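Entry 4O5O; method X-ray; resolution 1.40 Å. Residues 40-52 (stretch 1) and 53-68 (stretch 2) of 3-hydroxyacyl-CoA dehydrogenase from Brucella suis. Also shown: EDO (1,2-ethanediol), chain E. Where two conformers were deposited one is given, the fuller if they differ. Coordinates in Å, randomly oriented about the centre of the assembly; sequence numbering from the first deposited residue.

Stretch 1, residues 40-52: VVLLDVNAEAGEA
Stretch 2 53-68: GAKALGASARFQRTDV

Residues 40-52 and 53-68 form a strand-helix-strand unit. The helix runs unbroken from Ala47 through Leu57, and the strands are parallel, 25° apart. Val40 pairs with Ala61, Val41 with Arg62 and Leu42 with Phe63, at CA-CA 4.8, 4.9 and 4.6 Å.

Backbone bonds alternate along the strands. Val40 N donates to Ser60 O (2.9 Å), Arg62 N to Val40 O (2.9 Å), Leu42 N to Arg62 O (2.7 Å), Gln64 N to Leu42 O (2.9 Å) and Thr66 N to Asp44 O (3.0 Å). Thr66 OG1 (chi1 m) donates to Gln64 O at 2.8 Å.

Asn46 (chi1 t) caps the helix: its OD1 accepts from Ala49 N at 3.0 Å. Asp44 OD1 accepts from Asn46 N at 2.9 Å. Across the chain division, Gly53 N, Ala54 N, Lys55 N and Ala56 N donate to Ala49 O, Gly50 O, Glu51 O and Ala52 O, each at 3.0 Å.

Gly58 ends the helix with phi 95° and starts a type I turn to Ala61.

Phe63 (chi1 t, chi2 67°) places its ring against the helix. Gly50 CA lies 3.6 Å from the Phe63 ring centroid, over the face; a CB there would clash with CE1. Leu42 (m, p) brings CD1 to Leu57 CD1 (4.0 Å) and Ala61 CB (3.9 Å).

Val45 O accepts from Arg65 NE (3.0 Å), ethanediol O1 (3.1 Å) and a water (2.9 Å).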

# COMPACT_ATOMS: atom_id res chain seq x y z
N VAL B 40 -11.73 22.10 -24.72
CA VAL B 40 -11.00 20.83 -24.75
C VAL B 40 -10.17 20.68 -26.02
O VAL B 40 -10.65 20.93 -27.13
CB VAL B 40 -11.93 19.61 -24.70
CG1 VAL B 40 -11.11 18.33 -24.72
CG2 VAL B 40 -12.82 19.65 -23.48
N VAL B 41 -8.93 20.25 -25.82
CA VAL B 41 -8.06 19.87 -26.90
C VAL B 41 -7.91 18.35 -26.78
O VAL B 41 -7.26 17.85 -25.85
CB VAL B 41 -6.72 20.62 -26.88
CG1 VAL B 41 -5.86 20.18 -28.05
CG2 VAL B 41 -6.96 22.12 -26.95
N LEU B 42 -8.54 17.65 -27.72
CA LEU B 42 -8.48 16.19 -27.80
C LEU B 42 -7.22 15.76 -28.53
O LEU B 42 -6.93 16.25 -29.63
CB LEU B 42 -9.70 15.65 -28.56
CG LEU B 42 -11.08 15.75 -27.90
CD1 LEU B 42 -11.68 17.13 -28.05
CD2 LEU B 42 -12.03 14.75 -28.57
N LEU B 43 -6.49 14.83 -27.92
CA LEU B 43 -5.27 14.26 -28.48
C LEU B 43 -5.45 12.74 -28.60
O LEU B 43 -5.90 12.09 -27.65
CB LEU B 43 -4.07 14.59 -27.60
CG LEU B 43 -3.85 16.05 -27.20
CD1 LEU B 43 -2.61 16.13 -26.33
CD2 LEU B 43 -3.69 16.92 -28.42
N ASP B 44 -5.11 12.18 -29.77
CA ASP B 44 -5.22 10.72 -29.97
C ASP B 44 -4.40 10.37 -31.19
O ASP B 44 -4.20 11.23 -32.08
CB ASP B 44 -6.70 10.30 -30.13
CG ASP B 44 -6.97 8.84 -29.75
OD1 ASP B 44 -6.34 7.93 -30.33
OD2 ASP B 44 -7.81 8.62 -28.83
N VAL B 45 -3.90 9.13 -31.24
CA VAL B 45 -3.34 8.64 -32.52
C VAL B 45 -4.39 8.29 -33.54
O VAL B 45 -4.10 8.22 -34.74
CB VAL B 45 -2.42 7.41 -32.40
CG1 VAL B 45 -1.04 7.83 -31.99
CG2 VAL B 45 -3.00 6.34 -31.50
N ASN B 46 -5.61 8.06 -33.09
CA ASN B 46 -6.68 7.67 -34.00
C ASN B 46 -7.34 8.93 -34.55
O ASN B 46 -8.21 9.53 -33.89
CB ASN B 46 -7.66 6.76 -33.24
CG ASN B 46 -8.79 6.23 -34.09
OD1 ASN B 46 -9.14 6.75 -35.16
ND2 ASN B 46 -9.40 5.16 -33.58
N ALA B 47 -6.90 9.36 -35.74
CA ALA B 47 -7.46 10.55 -36.36
C ALA B 47 -8.95 10.48 -36.62
O ALA B 47 -9.65 11.46 -36.41
CB ALA B 47 -6.73 10.89 -37.64
N GLU B 48 -9.42 9.36 -37.12
CA GLU B 48 -10.84 9.22 -37.43
C GLU B 48 -11.69 9.46 -36.18
O GLU B 48 -12.67 10.22 -36.20
CB GLU B 48 -11.11 7.82 -38.02
CG GLU B 48 -12.56 7.53 -38.42
CD GLU B 48 -12.72 6.20 -39.13
OE1 GLU B 48 -12.41 5.14 -38.53
OE2 GLU B 48 -13.15 6.20 -40.30
N ALA B 49 -11.30 8.81 -35.07
CA ALA B 49 -12.09 8.89 -33.84
C ALA B 49 -11.98 10.27 -33.22
O ALA B 49 -12.95 10.82 -32.73
CB ALA B 49 -11.65 7.82 -32.86
N GLY B 50 -10.77 10.81 -33.25
CA GLY B 50 -10.53 12.13 -32.67
C GLY B 50 -11.25 13.25 -33.41
O GLY B 50 -11.86 14.12 -32.79
N GLU B 51 -11.19 13.22 -34.75
CA GLU B 51 -11.89 14.20 -35.56
C GLU B 51 -13.40 14.11 -35.33
O GLU B 51 -14.07 15.14 -35.19
CB GLU B 51 -11.55 14.03 -37.04
CG GLU B 51 -10.11 14.43 -37.36
CD GLU B 51 -9.71 14.18 -38.81
OE1 GLU B 51 -10.61 14.00 -39.66
OE2 GLU B 51 -8.49 14.20 -39.11
N ALA B 52 -13.94 12.91 -35.27
CA ALA B 52 -15.38 12.75 -35.07
C ALA B 52 -15.77 13.26 -33.69
O ALA B 52 -16.83 13.88 -33.52
CB ALA B 52 -15.81 11.29 -35.26
N GLY B 53 -14.92 13.02 -32.69
CA GLY B 53 -15.24 13.45 -31.35
C GLY B 53 -15.27 14.96 -31.25
O GLY B 53 -16.19 15.54 -30.66
N ALA B 54 -14.27 15.60 -31.83
CA ALA B 54 -14.20 17.06 -31.76
C ALA B 54 -15.40 17.67 -32.49
O ALA B 54 -15.99 18.67 -32.02
CB ALA B 54 -12.92 17.56 -32.38
N LYS B 55 -15.75 17.08 -33.63
CA LYS B 55 -16.89 17.56 -34.39
C LYS B 55 -18.19 17.47 -33.58
O LYS B 55 -19.03 18.40 -33.60
CB LYS B 55 -17.04 16.78 -35.72
CG LYS B 55 -18.05 17.40 -36.67
CD LYS B 55 -18.28 16.53 -37.91
CE LYS B 55 -19.39 17.08 -38.81
NZ LYS B 55 -19.59 16.22 -40.03
N ALA B 56 -18.38 16.33 -32.91
CA ALA B 56 -19.60 16.10 -32.14
C ALA B 56 -19.69 17.08 -30.97
O ALA B 56 -20.79 17.53 -30.61
CB ALA B 56 -19.65 14.67 -31.65
N LEU B 57 -18.54 17.43 -30.40
CA LEU B 57 -18.53 18.28 -29.21
C LEU B 57 -18.77 19.75 -29.51
O LEU B 57 -19.22 20.48 -28.64
CB LEU B 57 -17.22 18.11 -28.45
CG LEU B 57 -17.06 16.75 -27.76
CD1 LEU B 57 -15.62 16.59 -27.31
CD2 LEU B 57 -18.00 16.61 -26.57
N GLY B 58 -18.44 20.19 -30.73
CA GLY B 58 -18.71 21.57 -31.16
C GLY B 58 -17.53 22.53 -30.97
O GLY B 58 -16.39 22.10 -30.74
N ALA B 59 -17.81 23.83 -31.04
CA ALA B 59 -16.78 24.87 -31.11
C ALA B 59 -15.86 25.00 -29.90
O ALA B 59 -14.79 25.64 -30.00
CB ALA B 59 -17.43 26.21 -31.42
N SER B 60 -16.26 24.42 -28.77
CA SER B 60 -15.39 24.38 -27.58
C SER B 60 -14.33 23.26 -27.63
O SER B 60 -13.51 23.16 -26.72
CB SER B 60 -16.23 24.27 -26.30
OG SER B 60 -16.96 25.47 -26.10
N ALA B 61 -14.31 22.47 -28.71
CA ALA B 61 -13.37 21.37 -28.86
C ALA B 61 -12.48 21.54 -30.09
O ALA B 61 -12.90 22.08 -31.12
CB ALA B 61 -14.11 20.04 -28.92
N ARG B 62 -11.24 21.05 -29.97
CA ARG B 62 -10.33 20.89 -31.10
C ARG B 62 -9.68 19.52 -30.99
O ARG B 62 -9.53 18.99 -29.89
CB ARG B 62 -9.22 21.95 -31.07
CG ARG B 62 -9.67 23.41 -31.07
CD ARG B 62 -10.20 23.89 -32.42
NE ARG B 62 -10.48 25.32 -32.33
CZ ARG B 62 -11.59 25.85 -31.80
NH1 ARG B 62 -12.56 25.08 -31.35
NH2 ARG B 62 -11.71 27.17 -31.73
N PHE B 63 -9.25 18.95 -32.10
CA PHE B 63 -8.48 17.72 -32.15
C PHE B 63 -7.13 17.94 -32.81
O PHE B 63 -7.00 18.66 -33.80
CB PHE B 63 -9.23 16.65 -32.96
CG PHE B 63 -8.42 15.40 -33.20
CD1 PHE B 63 -8.08 14.57 -32.14
CD2 PHE B 63 -7.97 15.06 -34.47
CE1 PHE B 63 -7.30 13.43 -32.32
CE2 PHE B 63 -7.21 13.91 -34.68
CZ PHE B 63 -6.87 13.08 -33.60
N GLN B 64 -6.10 17.31 -32.24
CA GLN B 64 -4.81 17.18 -32.92
C GLN B 64 -4.29 15.76 -32.78
O GLN B 64 -4.10 15.26 -31.66
CB GLN B 64 -3.76 18.14 -32.36
CG GLN B 64 -2.38 17.97 -33.03
CD GLN B 64 -2.34 18.11 -34.55
OE1 GLN B 64 -1.79 17.25 -35.28
NE2 GLN B 64 -2.88 19.18 -35.03
N ARG B 65 -3.99 15.14 -33.91
CA ARG B 65 -3.47 13.80 -33.93
C ARG B 65 -2.08 13.87 -33.31
O ARG B 65 -1.26 14.68 -33.72
CB ARG B 65 -3.43 13.29 -35.37
CG ARG B 65 -3.26 11.79 -35.51
CD ARG B 65 -1.84 11.31 -35.35
NE ARG B 65 -1.74 9.88 -35.65
CZ ARG B 65 -0.61 9.18 -35.70
NH1 ARG B 65 0.56 9.73 -35.42
NH2 ARG B 65 -0.67 7.88 -36.02
N THR B 66 -1.83 12.98 -32.33
CA THR B 66 -0.66 13.08 -31.46
C THR B 66 -0.24 11.70 -31.01
O THR B 66 -1.07 10.96 -30.52
CB THR B 66 -1.05 13.86 -30.19
OG1 THR B 66 -1.50 15.18 -30.53
CG2 THR B 66 0.14 14.02 -29.21
N ASP B 67 1.04 11.37 -31.18
CA ASP B 67 1.68 10.24 -30.50
C ASP B 67 2.24 10.76 -29.18
O ASP B 67 3.20 11.56 -29.17
CB ASP B 67 2.82 9.68 -31.36
CG ASP B 67 3.56 8.56 -30.69
OD1 ASP B 67 3.25 8.23 -29.53
OD2 ASP B 67 4.48 8.00 -31.33
N VAL B 68 1.60 10.41 -28.07
CA VAL B 68 2.02 10.94 -26.76
C VAL B 68 3.45 10.62 -26.35
O VAL B 68 4.01 11.33 -25.51
CB VAL B 68 1.08 10.52 -25.60
CG1 VAL B 68 -0.27 11.20 -25.73
CG2 VAL B 68 0.96 9.01 -25.50
C1 EDO E . -5.58 6.95 -37.52
O1 EDO E . -4.58 7.96 -37.78
C2 EDO E . -6.57 6.77 -38.67
O2 EDO E . -7.84 7.33 -38.33
O HOH W 1 -3.01 5.99 -36.32